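Beta-glucoside phosphorylase BglX (PDB 5VQE) probably cleaves beta-glucosides with phosphate, as a beta-glucoside phosphorylase of glycoside hydrolase family 3, and binds a 2-fluoroglucose in its sugar pocket. Local coordinates at residues E146-I151 and V162-S167; D168-I173 and Y223-Q228; N92-G97 and A111-V116; P155-T160 and P196-D201; S123-L128 and A176-R181. All blocks are in the same frame, centred on the assembly; numbering follows the deposited sequence.

Contact 1 (E146-I151 and V162-S167); sequences EPIIDI and VRTYGS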
# COMPACT_ATOMS: atom_id res chain seq x y z
N GLU A 146 -0.60 -0.20 -7.17
CA GLU A 146 -1.79 -0.60 -6.43
C GLU A 146 -2.80 -1.12 -7.44
O GLU A 146 -2.74 -0.77 -8.62
CB GLU A 146 -2.39 0.58 -5.65
CG GLU A 146 -1.40 1.54 -5.00
CD GLU A 146 -0.77 1.02 -3.72
OE1 GLU A 146 -1.33 0.09 -3.09
OE2 GLU A 146 0.29 1.57 -3.33
N PRO A 147 -3.78 -1.92 -7.00
CA PRO A 147 -4.21 -2.24 -5.63
C PRO A 147 -3.58 -3.47 -5.00
O PRO A 147 -3.14 -4.41 -5.65
CB PRO A 147 -5.71 -2.48 -5.81
CG PRO A 147 -5.78 -3.16 -7.14
CD PRO A 147 -4.72 -2.48 -7.99
N ILE A 148 -3.57 -3.43 -3.68
CA ILE A 148 -3.16 -4.55 -2.85
C ILE A 148 -4.30 -5.55 -2.79
O ILE A 148 -5.40 -5.22 -2.32
CB ILE A 148 -2.76 -4.07 -1.45
CG1 ILE A 148 -1.46 -3.25 -1.56
CG2 ILE A 148 -2.57 -5.25 -0.49
CD1 ILE A 148 -1.12 -2.49 -0.32
N ILE A 149 -4.04 -6.77 -3.25
CA ILE A 149 -5.04 -7.83 -3.22
C ILE A 149 -4.54 -8.96 -2.33
O ILE A 149 -4.93 -10.12 -2.50
CB ILE A 149 -5.39 -8.32 -4.63
CG1 ILE A 149 -4.14 -8.77 -5.40
CG2 ILE A 149 -6.14 -7.22 -5.38
CD1 ILE A 149 -4.47 -9.47 -6.72
N ASP A 150 -3.68 -8.63 -1.37
CA ASP A 150 -3.40 -9.55 -0.28
C ASP A 150 -4.65 -9.77 0.55
O ASP A 150 -5.54 -8.92 0.61
CB ASP A 150 -2.30 -9.00 0.63
CG ASP A 150 -1.00 -8.77 -0.10
OD1 ASP A 150 -0.68 -9.55 -1.02
OD2 ASP A 150 -0.28 -7.81 0.26
N ILE A 151 -4.71 -10.93 1.20
CA ILE A 151 -5.82 -11.30 2.08
C ILE A 151 -5.31 -11.15 3.51
O ILE A 151 -4.27 -11.72 3.85
CB ILE A 151 -6.30 -12.74 1.82
CG1 ILE A 151 -6.72 -12.92 0.36
CG2 ILE A 151 -7.44 -13.10 2.75
CD1 ILE A 151 -6.92 -14.38 -0.04
N VAL A 162 -4.35 -2.79 7.54
CA VAL A 162 -5.23 -1.82 6.89
C VAL A 162 -4.86 -1.54 5.44
O VAL A 162 -5.61 -0.86 4.76
CB VAL A 162 -5.26 -0.48 7.65
CG1 VAL A 162 -5.85 -0.67 9.03
CG2 VAL A 162 -3.88 0.16 7.73
N ARG A 163 -3.72 -2.04 4.96
CA ARG A 163 -3.39 -1.88 3.54
C ARG A 163 -4.23 -2.78 2.65
O ARG A 163 -4.22 -2.59 1.43
CB ARG A 163 -1.91 -2.17 3.30
CG ARG A 163 -0.95 -1.19 4.00
CD ARG A 163 0.49 -1.63 3.82
NE ARG A 163 1.02 -1.33 2.50
CZ ARG A 163 2.04 -1.97 1.94
NH1 ARG A 163 2.65 -2.96 2.59
NH2 ARG A 163 2.45 -1.63 0.73
N THR A 164 -4.95 -3.74 3.23
CA THR A 164 -5.80 -4.66 2.48
C THR A 164 -7.26 -4.22 2.57
O THR A 164 -7.64 -3.37 3.39
CB THR A 164 -5.68 -6.09 3.02
OG1 THR A 164 -6.41 -6.21 4.24
CG2 THR A 164 -4.23 -6.49 3.25
N TYR A 165 -8.08 -4.83 1.72
CA TYR A 165 -9.52 -4.74 1.81
C TYR A 165 -10.11 -5.78 2.75
O TYR A 165 -11.29 -6.13 2.63
CB TYR A 165 -10.14 -4.86 0.41
CG TYR A 165 -9.74 -3.74 -0.52
CD1 TYR A 165 -10.09 -2.42 -0.25
CD2 TYR A 165 -8.99 -4.00 -1.66
CE1 TYR A 165 -9.71 -1.39 -1.08
CE2 TYR A 165 -8.61 -2.97 -2.51
CZ TYR A 165 -8.97 -1.67 -2.21
OH TYR A 165 -8.58 -0.65 -3.04
N GLY A 166 -9.31 -6.29 3.68
CA GLY A 166 -9.80 -7.20 4.69
C GLY A 166 -9.50 -8.64 4.38
O GLY A 166 -8.54 -8.95 3.67
N SER A 167 -10.33 -9.55 4.89
CA SER A 167 -10.03 -10.97 4.86
C SER A 167 -11.00 -11.78 4.01
O SER A 167 -10.90 -13.00 3.98
CB SER A 167 -10.00 -11.53 6.28
OG SER A 167 -11.25 -11.33 6.92
O HOH W 1 1.43 0.66 -1.04
O HOH W 2 -6.70 -6.53 -0.25
O HOH W 3 -5.91 -2.79 -0.57
O HOH W 4 -5.82 -1.25 -2.85
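The carbonyl O of I148 accepts from two waters that tie it to R163 and Y165 across the contact. One water, 2.8 Å from I148 O, also donates to D150 O and accepts from Y165 N. The other donates to I148 O and, at 2.6 Å, to R163 O. Both segments lie in the long loop between strand 143-144 and helix 169-184, in the N-terminal domain of family 3, which is of TIM-barrel type. These waters bridge the two backbones. I148 also packs on R163. Its CD1, anti to CA (chi2 168°), lies over one face of the R163 guanidinium, 3.7 Å from R163 NE. The polar end of R163 is held mainly by groups outside the two segments. NE forms a salt bridge with E94 OE2, NH1 bonds to I159 O, and NH2 donates to O3 of the bound sugar. A further water sits in the guanidinium plane at its edge and links R163 NH2 to E146 OE2. T164 makes an ST turn, its OG1 accepting from G166 N at 3.0 Å. P147 CB meets the edge of the Y165 ring, 4.4 Å from CE2. Farther along, I151 CG2 rests 3.7 Å from S167 O.

Contact 2 (D168-I173 and Y223-Q228); sequences DPERII and YGRIYQ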
# COMPACT_ATOMS: atom_id res chain seq x y z
N ASP A 168 -11.94 -11.13 3.31
CA ASP A 168 -12.90 -11.85 2.48
C ASP A 168 -12.52 -11.75 1.01
O ASP A 168 -12.59 -10.66 0.43
CB ASP A 168 -14.31 -11.30 2.69
CG ASP A 168 -15.34 -12.03 1.83
OD1 ASP A 168 -15.51 -13.25 2.02
OD2 ASP A 168 -15.95 -11.39 0.95
N PRO A 169 -12.14 -12.86 0.36
CA PRO A 169 -11.73 -12.77 -1.05
C PRO A 169 -12.75 -12.12 -1.97
O PRO A 169 -12.37 -11.39 -2.89
CB PRO A 169 -11.49 -14.24 -1.42
CG PRO A 169 -11.04 -14.84 -0.16
CD PRO A 169 -11.85 -14.19 0.93
N GLU A 170 -14.04 -12.36 -1.76
CA GLU A 170 -15.03 -11.78 -2.66
C GLU A 170 -15.07 -10.26 -2.54
O GLU A 170 -15.20 -9.56 -3.55
CB GLU A 170 -16.40 -12.40 -2.41
CG GLU A 170 -16.41 -13.93 -2.59
CD GLU A 170 -15.80 -14.38 -3.91
OE1 GLU A 170 -16.26 -13.90 -4.97
OE2 GLU A 170 -14.85 -15.20 -3.89
N ARG A 171 -14.90 -9.73 -1.33
CA ARG A 171 -14.87 -8.28 -1.17
C ARG A 171 -13.58 -7.69 -1.73
O ARG A 171 -13.60 -6.62 -2.36
CB ARG A 171 -15.04 -7.91 0.31
CG ARG A 171 -15.08 -6.41 0.55
CD ARG A 171 -15.46 -6.01 1.99
NE ARG A 171 -16.77 -6.52 2.40
CZ ARG A 171 -16.97 -7.53 3.25
NH1 ARG A 171 -15.95 -8.17 3.80
NH2 ARG A 171 -18.21 -7.89 3.55
N ILE A 172 -12.46 -8.38 -1.54
CA ILE A 172 -11.20 -7.94 -2.13
C ILE A 172 -11.34 -7.80 -3.63
O ILE A 172 -10.91 -6.80 -4.23
CB ILE A 172 -10.06 -8.90 -1.75
CG1 ILE A 172 -9.81 -8.86 -0.24
CG2 ILE A 172 -8.77 -8.54 -2.49
CD1 ILE A 172 -9.10 -10.09 0.30
N ILE A 173 -11.94 -8.81 -4.28
CA ILE A 173 -12.14 -8.77 -5.73
C ILE A 173 -12.99 -7.57 -6.11
O ILE A 173 -12.65 -6.82 -7.04
CB ILE A 173 -12.76 -10.09 -6.23
CG1 ILE A 173 -11.75 -11.24 -6.06
CG2 ILE A 173 -13.21 -9.99 -7.68
CD1 ILE A 173 -12.33 -12.64 -6.29
N TYR A 223 -6.02 -17.07 -2.92
CA TYR A 223 -5.18 -16.13 -3.66
C TYR A 223 -5.31 -16.34 -5.17
O TYR A 223 -5.45 -15.38 -5.93
CB TYR A 223 -3.72 -16.27 -3.22
CG TYR A 223 -3.49 -15.71 -1.85
CD1 TYR A 223 -3.18 -14.37 -1.66
CD2 TYR A 223 -3.63 -16.51 -0.72
CE1 TYR A 223 -2.99 -13.84 -0.39
CE2 TYR A 223 -3.44 -15.99 0.55
CZ TYR A 223 -3.12 -14.66 0.70
OH TYR A 223 -2.94 -14.14 1.97
N GLY A 224 -5.26 -17.59 -5.62
CA GLY A 224 -5.36 -17.85 -7.05
C GLY A 224 -6.67 -17.35 -7.64
O GLY A 224 -6.69 -16.79 -8.74
N ARG A 225 -7.77 -17.51 -6.90
CA ARG A 225 -9.05 -17.00 -7.36
C ARG A 225 -9.02 -15.48 -7.54
O ARG A 225 -9.56 -14.95 -8.51
CB ARG A 225 -10.14 -17.38 -6.37
CG ARG A 225 -11.54 -16.95 -6.76
CD ARG A 225 -12.55 -17.41 -5.72
NE ARG A 225 -13.88 -16.85 -5.95
CZ ARG A 225 -14.79 -17.37 -6.77
NH1 ARG A 225 -14.51 -18.46 -7.47
NH2 ARG A 225 -15.97 -16.79 -6.91
N ILE A 226 -8.39 -14.77 -6.60
CA ILE A 226 -8.32 -13.31 -6.68
C ILE A 226 -7.44 -12.88 -7.85
O ILE A 226 -7.83 -12.03 -8.66
CB ILE A 226 -7.81 -12.73 -5.35
CG1 ILE A 226 -8.76 -13.10 -4.21
CG2 ILE A 226 -7.65 -11.22 -5.45
CD1 ILE A 226 -8.23 -12.73 -2.85
N TYR A 227 -6.23 -13.44 -7.94
CA TYR A 227 -5.35 -13.08 -9.04
C TYR A 227 -6.02 -13.34 -10.39
O TYR A 227 -6.00 -12.49 -11.28
CB TYR A 227 -4.01 -13.81 -8.92
CG TYR A 227 -3.10 -13.04 -8.00
CD1 TYR A 227 -3.03 -13.32 -6.64
CD2 TYR A 227 -2.34 -11.97 -8.49
CE1 TYR A 227 -2.23 -12.59 -5.80
CE2 TYR A 227 -1.53 -11.23 -7.65
CZ TYR A 227 -1.48 -11.54 -6.32
OH TYR A 227 -0.68 -10.79 -5.49
N GLN A 228 -6.67 -14.50 -10.54
CA GLN A 228 -7.37 -14.79 -11.79
C GLN A 228 -8.43 -13.74 -12.09
O GLN A 228 -8.56 -13.30 -13.24
CB GLN A 228 -7.99 -16.19 -11.74
CG GLN A 228 -6.98 -17.32 -11.90
CD GLN A 228 -7.61 -18.69 -11.85
OE1 GLN A 228 -8.20 -19.08 -10.84
NE2 GLN A 228 -7.50 -19.43 -12.94
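A near-parallel helix pair is joined here, with P169, I172 and I173 packed on I226. The axes of helix segments 169-173 and 223-228 pass 9.8 Å apart at 18°. I226 reaches between them with three different carbons. Its CD1 touches P169 CB at 3.9 Å. Its CG2 meets I172 CG2 at 4.1 Å, the two side chains crossing at about a right angle. Its CG1 lies 4.0 Å from I173 CG1. The pairing of helices 169-184 and 216-232 is consistent with neighbouring outer helices of the TIM-barrel domain. I226 CD1 also touches I151, in the loop after strand 143-144. Nearer solvent, E170 and R225 form a salt bridge. R225 is extended from CG to NE, while E170 bends at chi2 (-51°), which turns its CD back toward the arginine. R225 NE donates to E170 OE2 at 2.8 Å, meeting the oxygen on its syn side. The carboxylate and guanidinium planes stand 52° apart, and E170 OE1 is 3.5 Å from R225 NH2. D168 N-caps the first helix, its OD2 accepting from R171 N at 3.0 Å.

Contact 3 (N92-G97 and A111-V116); sequences NLERGG and ASPMGV. With G2F (2-deoxy-2-fluoro-alpha-D-glucopyranose), chain B.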
# COMPACT_ATOMS: atom_id res chain seq x y z
N ASN A 92 3.46 4.92 -5.03
CA ASN A 92 2.66 4.11 -4.11
C ASN A 92 1.44 4.91 -3.66
O ASN A 92 1.31 5.30 -2.49
CB ASN A 92 3.48 3.68 -2.89
CG ASN A 92 4.52 2.62 -3.20
OD1 ASN A 92 5.72 2.77 -2.89
ND2 ASN A 92 4.07 1.52 -3.77
N LEU A 93 0.52 5.14 -4.59
CA LEU A 93 -0.69 5.91 -4.30
C LEU A 93 -1.74 4.97 -3.71
O LEU A 93 -2.68 4.53 -4.37
CB LEU A 93 -1.19 6.62 -5.55
CG LEU A 93 -0.25 7.69 -6.09
CD1 LEU A 93 -0.43 7.82 -7.60
CD2 LEU A 93 -0.49 9.03 -5.40
N GLU A 94 -1.58 4.69 -2.42
CA GLU A 94 -2.33 3.66 -1.72
C GLU A 94 -3.65 4.17 -1.13
O GLU A 94 -4.64 3.43 -1.11
CB GLU A 94 -1.45 3.08 -0.61
CG GLU A 94 -2.04 1.93 0.17
CD GLU A 94 -1.13 1.52 1.31
OE1 GLU A 94 -1.32 2.03 2.44
OE2 GLU A 94 -0.21 0.72 1.07
N ARG A 95 -3.67 5.41 -0.65
CA ARG A 95 -4.77 5.93 0.16
C ARG A 95 -5.34 7.23 -0.39
O ARG A 95 -6.06 7.94 0.32
CB ARG A 95 -4.31 6.13 1.60
CG ARG A 95 -3.63 4.90 2.15
CD ARG A 95 -3.40 4.97 3.63
NE ARG A 95 -2.72 3.77 4.08
CZ ARG A 95 -2.63 3.38 5.34
NH1 ARG A 95 -3.17 4.10 6.32
NH2 ARG A 95 -1.99 2.25 5.62
N GLY A 96 -5.04 7.53 -1.65
CA GLY A 96 -5.39 8.80 -2.27
C GLY A 96 -4.12 9.48 -2.72
O GLY A 96 -3.10 8.82 -2.90
N GLY A 97 -4.15 10.80 -2.90
CA GLY A 97 -2.92 11.52 -3.21
C GLY A 97 -1.88 11.40 -2.12
O GLY A 97 -0.68 11.43 -2.40
N ALA A 111 -8.47 7.48 2.62
CA ALA A 111 -8.68 6.44 3.61
C ALA A 111 -7.70 5.30 3.33
O ALA A 111 -7.22 5.15 2.20
CB ALA A 111 -10.11 5.91 3.59
N SER A 112 -7.43 4.52 4.36
CA SER A 112 -6.78 3.23 4.14
C SER A 112 -7.72 2.35 3.30
O SER A 112 -8.94 2.56 3.30
CB SER A 112 -6.46 2.54 5.46
OG SER A 112 -7.65 2.20 6.16
N PRO A 113 -7.17 1.37 2.58
CA PRO A 113 -8.06 0.44 1.86
C PRO A 113 -9.04 -0.28 2.76
O PRO A 113 -10.19 -0.53 2.36
CB PRO A 113 -7.07 -0.53 1.20
CG PRO A 113 -5.84 0.30 0.99
CD PRO A 113 -5.76 1.21 2.19
N MET A 114 -8.63 -0.62 3.99
CA MET A 114 -9.55 -1.35 4.85
C MET A 114 -10.71 -0.47 5.28
O MET A 114 -11.84 -0.95 5.39
CB MET A 114 -8.81 -1.91 6.07
CG MET A 114 -9.72 -2.76 6.93
SD MET A 114 -8.91 -3.50 8.34
CE MET A 114 -8.00 -4.82 7.52
N GLY A 115 -10.44 0.82 5.51
CA GLY A 115 -11.54 1.74 5.78
C GLY A 115 -12.53 1.79 4.64
O GLY A 115 -13.74 1.76 4.84
N VAL A 116 -12.02 1.87 3.41
CA VAL A 116 -12.87 1.74 2.23
C VAL A 116 -13.65 0.43 2.27
O VAL A 116 -14.85 0.40 1.95
CB VAL A 116 -12.00 1.84 0.97
CG1 VAL A 116 -12.80 1.43 -0.28
CG2 VAL A 116 -11.46 3.25 0.83
C1 G2F B . 7.97 -3.22 -2.17
C2 G2F B . 6.60 -3.18 -1.41
C3 G2F B . 5.51 -2.69 -2.40
C4 G2F B . 5.96 -1.32 -3.00
C5 G2F B . 7.35 -1.52 -3.69
C6 G2F B . 7.90 -0.15 -4.25
O3 G2F B . 4.35 -2.44 -1.66
O4 G2F B . 5.05 -0.99 -4.01
O5 G2F B . 8.28 -1.96 -2.71
O6 G2F B . 7.87 0.79 -3.22
F2 G2F B . 6.28 -4.42 -0.98
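R95 and S112 bring their CA atoms within 5.2 Å, and a weak bond runs from A111 N to R95 O. The loop that follows strand 88-91 here meets the start of helix 113-119, both in the TIM-barrel type domain. S112 is the N-cap of that helix: its OG accepts from G115 N at 3.2 Å and is also bonded to Y530 O. R95 packs against this helix start. Its CB is 3.1 Å from A111 O, and its chain is extended from CG to NE. S112 CB sits over one face of the guanidinium, toward the rim, 3.7 Å from R95 NH1. Within its own segment R95 forms a salt bridge with E94. R95 NE donates to the anti lone pair of E94 OE1 at 2.8 Å, in the guanidinium plane and nearly straight (167°). NH1 is bonded to Y109 OH, and E94 OE2 turns to R163, a residue of the sugar pocket. E94 is thus a second-shell residue behind R163, and R95 probably helps to hold its carboxylate in place. An alanine here would keep CB against A111 O but would probably leave E94 OE1 without its charged mate and uncover S112 CB. N92, two residues before E94, lines the pocket itself. P113 CG lies 4.0 Å from E94 O.

Contact 4 (P155-T160 and P196-D201); sequences PENPIT and PGDGVD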
# COMPACT_ATOMS: atom_id res chain seq x y z
N PRO A 155 -3.92 -12.02 11.61
CA PRO A 155 -4.00 -10.69 12.26
C PRO A 155 -2.70 -10.21 12.89
O PRO A 155 -2.64 -9.04 13.30
CB PRO A 155 -5.08 -10.88 13.33
CG PRO A 155 -5.71 -12.22 13.06
CD PRO A 155 -4.68 -13.03 12.35
N GLU A 156 -1.67 -11.04 13.01
CA GLU A 156 -0.38 -10.60 13.54
C GLU A 156 0.56 -10.10 12.45
O GLU A 156 1.67 -9.67 12.76
CB GLU A 156 0.29 -11.73 14.33
CG GLU A 156 -0.45 -12.13 15.60
CD GLU A 156 -0.45 -11.02 16.65
OE1 GLU A 156 0.60 -10.36 16.83
OE2 GLU A 156 -1.50 -10.81 17.30
N ASN A 157 0.14 -10.16 11.20
CA ASN A 157 0.99 -9.69 10.12
C ASN A 157 1.03 -8.17 10.13
O ASN A 157 -0.03 -7.54 10.05
CB ASN A 157 0.48 -10.20 8.78
CG ASN A 157 1.45 -9.94 7.65
OD1 ASN A 157 2.04 -8.87 7.56
ND2 ASN A 157 1.62 -10.93 6.78
N PRO A 158 2.20 -7.54 10.25
CA PRO A 158 2.27 -6.08 10.37
C PRO A 158 2.24 -5.32 9.06
O PRO A 158 2.10 -4.09 9.10
CB PRO A 158 3.62 -5.88 11.07
CG PRO A 158 4.46 -6.95 10.49
CD PRO A 158 3.54 -8.15 10.34
N ILE A 159 2.40 -5.98 7.92
CA ILE A 159 2.58 -5.31 6.64
C ILE A 159 1.38 -5.49 5.73
O ILE A 159 1.37 -4.93 4.62
CB ILE A 159 3.89 -5.77 5.96
CG1 ILE A 159 4.36 -4.76 4.91
CG2 ILE A 159 3.74 -7.16 5.33
CD1 ILE A 159 4.84 -3.45 5.49
N THR A 160 0.36 -6.22 6.17
CA THR A 160 -0.92 -6.28 5.47
C THR A 160 -1.91 -5.36 6.17
O THR A 160 -1.87 -4.14 5.96
CB THR A 160 -1.41 -7.73 5.42
OG1 THR A 160 -1.29 -8.33 6.71
CG2 THR A 160 -0.57 -8.53 4.42
N PRO A 196 3.22 -13.94 -4.57
CA PRO A 196 2.05 -14.82 -4.61
C PRO A 196 1.04 -14.66 -3.48
O PRO A 196 0.13 -15.47 -3.39
CB PRO A 196 2.69 -16.21 -4.55
CG PRO A 196 3.85 -16.02 -3.67
CD PRO A 196 4.41 -14.68 -4.11
N GLY A 197 1.21 -13.65 -2.63
CA GLY A 197 0.17 -13.29 -1.69
C GLY A 197 0.61 -13.14 -0.26
O GLY A 197 0.93 -14.13 0.41
N ASP A 198 0.62 -11.91 0.25
CA ASP A 198 0.88 -11.73 1.66
C ASP A 198 -0.40 -11.97 2.47
O ASP A 198 -1.51 -12.02 1.93
CB ASP A 198 1.44 -10.34 1.94
CG ASP A 198 2.46 -10.35 3.07
OD1 ASP A 198 2.39 -11.26 3.92
OD2 ASP A 198 3.34 -9.46 3.09
N GLY A 199 -0.22 -12.14 3.78
CA GLY A 199 -1.32 -12.25 4.71
C GLY A 199 -1.49 -13.61 5.37
O GLY A 199 -2.32 -13.72 6.27
N VAL A 200 -0.76 -14.64 4.94
CA VAL A 200 -0.80 -15.94 5.60
C VAL A 200 0.20 -16.00 6.74
O VAL A 200 -0.14 -16.35 7.87
CB VAL A 200 -0.55 -17.06 4.56
CG1 VAL A 200 -0.54 -18.43 5.22
CG2 VAL A 200 -1.62 -17.03 3.47
N ASP A 201 1.45 -15.67 6.44
CA ASP A 201 2.51 -15.52 7.42
C ASP A 201 2.19 -14.35 8.35
O ASP A 201 1.27 -13.56 8.11
CB ASP A 201 3.84 -15.30 6.70
CG ASP A 201 5.04 -15.79 7.49
OD1 ASP A 201 4.94 -15.94 8.74
OD2 ASP A 201 6.10 -16.02 6.85
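The side chains of N157 and D198 cross obliquely, the amide and carboxylate planes 70° apart. They join two loops of the TIM-barrel type domain, those that follow strands 143-144 and 191-195. CG of N157 is anti to the backbone N (chi1 -170°), which carries CG toward the second loop. N157 ND2 then donates twice. One bond goes to D198 OD1 at 3.0 Å, met from above the carboxylate plane. The other goes to D201 O, also at 3.0 Å, with the donor above the carbonyl plane. D198 OD1 takes a second bond from G199 N at 2.8 Å, from the same face as the amide. The other end of the N157 amide is fixed too, since OD1 accepts from I159 N in an Asx turn. These bonds at both ends probably hold the amide against rotation. T160 CG2 packs against D198 CB and G199 N at 3.7 Å each, while T160 OG1 is hydrogen-bonded to D152 OD1. At about a right angle to D198, I159 presents CG2 to D198 OD2 at 3.2 Å.

Contact 5 (S123-L128 and A176-R181); sequences SSAEHL and AKAYCR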
# COMPACT_ATOMS: atom_id res chain seq x y z
N SER A 123 -18.22 1.57 -4.75
CA SER A 123 -18.07 2.94 -5.22
C SER A 123 -17.03 3.69 -4.38
O SER A 123 -16.36 4.59 -4.89
CB SER A 123 -19.41 3.68 -5.19
OG SER A 123 -19.80 3.99 -3.87
N SER A 124 -16.89 3.33 -3.10
CA SER A 124 -15.86 3.96 -2.27
C SER A 124 -14.47 3.66 -2.82
O SER A 124 -13.60 4.54 -2.84
CB SER A 124 -15.96 3.46 -0.82
OG SER A 124 -17.20 3.83 -0.24
N ALA A 125 -14.24 2.43 -3.26
CA ALA A 125 -12.94 2.06 -3.82
C ALA A 125 -12.74 2.70 -5.19
O ALA A 125 -11.62 3.08 -5.54
CB ALA A 125 -12.82 0.54 -3.90
N GLU A 126 -13.81 2.81 -5.99
CA GLU A 126 -13.70 3.53 -7.25
C GLU A 126 -13.29 4.98 -7.00
O GLU A 126 -12.42 5.51 -7.70
CB GLU A 126 -15.02 3.47 -8.01
CG GLU A 126 -14.93 4.00 -9.44
CD GLU A 126 -16.15 3.66 -10.28
OE1 GLU A 126 -17.06 2.99 -9.75
OE2 GLU A 126 -16.18 4.05 -11.47
N HIS A 127 -13.90 5.62 -6.00
CA HIS A 127 -13.53 6.99 -5.67
C HIS A 127 -12.09 7.07 -5.18
O HIS A 127 -11.35 7.97 -5.57
CB HIS A 127 -14.49 7.55 -4.62
CG HIS A 127 -15.88 7.74 -5.13
ND1 HIS A 127 -16.97 7.90 -4.30
CD2 HIS A 127 -16.36 7.80 -6.39
CE1 HIS A 127 -18.06 8.04 -5.03
NE2 HIS A 127 -17.72 7.99 -6.31
N LEU A 128 -11.68 6.12 -4.33
CA LEU A 128 -10.28 6.08 -3.91
C LEU A 128 -9.35 6.04 -5.12
O LEU A 128 -8.38 6.79 -5.20
CB LEU A 128 -10.03 4.86 -3.02
CG LEU A 128 -8.57 4.65 -2.60
CD1 LEU A 128 -8.10 5.81 -1.73
CD2 LEU A 128 -8.42 3.33 -1.88
N ALA A 176 -10.95 -4.18 -5.36
CA ALA A 176 -9.78 -3.99 -6.21
C ALA A 176 -10.18 -3.70 -7.66
O ALA A 176 -9.56 -2.86 -8.32
CB ALA A 176 -8.89 -5.22 -6.15
N LYS A 177 -11.21 -4.38 -8.17
CA LYS A 177 -11.67 -4.07 -9.52
C LYS A 177 -12.16 -2.63 -9.62
O LYS A 177 -11.92 -1.95 -10.63
CB LYS A 177 -12.79 -5.03 -9.93
CG LYS A 177 -12.37 -6.45 -10.26
CD LYS A 177 -13.61 -7.20 -10.76
CE LYS A 177 -13.35 -8.64 -11.10
NZ LYS A 177 -14.63 -9.32 -11.49
N ALA A 178 -12.87 -2.17 -8.59
CA ALA A 178 -13.37 -0.80 -8.56
C ALA A 178 -12.23 0.21 -8.46
O ALA A 178 -12.25 1.25 -9.14
CB ALA A 178 -14.33 -0.62 -7.39
N TYR A 179 -11.23 -0.06 -7.61
CA TYR A 179 -10.06 0.80 -7.57
C TYR A 179 -9.46 0.94 -8.96
O TYR A 179 -9.15 2.05 -9.42
CB TYR A 179 -9.02 0.25 -6.57
CG TYR A 179 -7.73 1.05 -6.51
CD1 TYR A 179 -6.72 0.85 -7.44
CD2 TYR A 179 -7.51 2.00 -5.51
CE1 TYR A 179 -5.53 1.57 -7.39
CE2 TYR A 179 -6.32 2.74 -5.46
CZ TYR A 179 -5.34 2.51 -6.41
OH TYR A 179 -4.15 3.21 -6.39
N CYS A 180 -9.30 -0.19 -9.65
CA CYS A 180 -8.74 -0.15 -11.00
C CYS A 180 -9.63 0.64 -11.95
O CYS A 180 -9.13 1.35 -12.83
CB CYS A 180 -8.53 -1.56 -11.53
SG CYS A 180 -7.23 -2.50 -10.65
N ARG A 181 -10.95 0.52 -11.81
CA ARG A 181 -11.83 1.31 -12.67
C ARG A 181 -11.55 2.79 -12.50
O ARG A 181 -11.47 3.53 -13.48
CB ARG A 181 -13.30 1.01 -12.37
CG ARG A 181 -13.83 -0.25 -13.02
CD ARG A 181 -15.36 -0.23 -13.10
NE ARG A 181 -16.01 -0.08 -11.79
CZ ARG A 181 -16.19 -1.07 -10.92
NH1 ARG A 181 -15.76 -2.30 -11.20
NH2 ARG A 181 -16.79 -0.84 -9.77
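The guanidinium of R181 has E126 OE1 at its edge, near the plane, and A178 CA over one face. The Y179 ring has L128 CD2 at its edge, 4.0 Å from CD2 of the ring. These groups sit on either side of a close helix pair, consistent with adjacent outer helices of the TIM-barrel domain. The segments 123-128 and 176-181 pass with axes 6.6 Å apart at 38°. Small side chains in the middle allow this close approach: A125 CB lies 4.0 Å from A178 CB. E126 and R181 cross at about a right angle, with the carboxylate and guanidinium planes 85° apart. Their salt bridge is long, 3.8 Å from E126 OE1 to R181 NE, and R181 NH2 has a second acid partner in E122. An alanine in place of E126 would probably leave R181 NE without this charge and let the guanidinium turn more easily, though E122 would still hold NH2. Y179 OH is hydrogen-bonded to L93 O and T144 OG1, outside the two segments. Between the backbones run two CA-H...O contacts, one from each helix. Y179 CA meets A125 O at 3.4 Å, and E126 CA meets A178 O at 3.3 Å.

How the contacts relate
Contacts 1 and 3 reach the sugar pocket through R163 and N92. Contact 4 comes near it, the I159 side chain lying about 6 Å from the sugar. Contacts 1 and 3 are joined by the salt bridge from R163 NE to E94 OE2 at 2.8 Å. Contacts 1 and 4 meet where D150 OD1 is 3.0 Å from D198 N. Helix 169-184 is shared by contacts 2 and 5, whose centres are about 15 Å apart. Y223 OH of contact 2 lies 2.6 Å from D198 O of contact 4. Y179 OH of contact 5 lies 2.8 Å from L93 O of contact 3. Contacts 4 and 5 are separate, their centres about 22 Å apart.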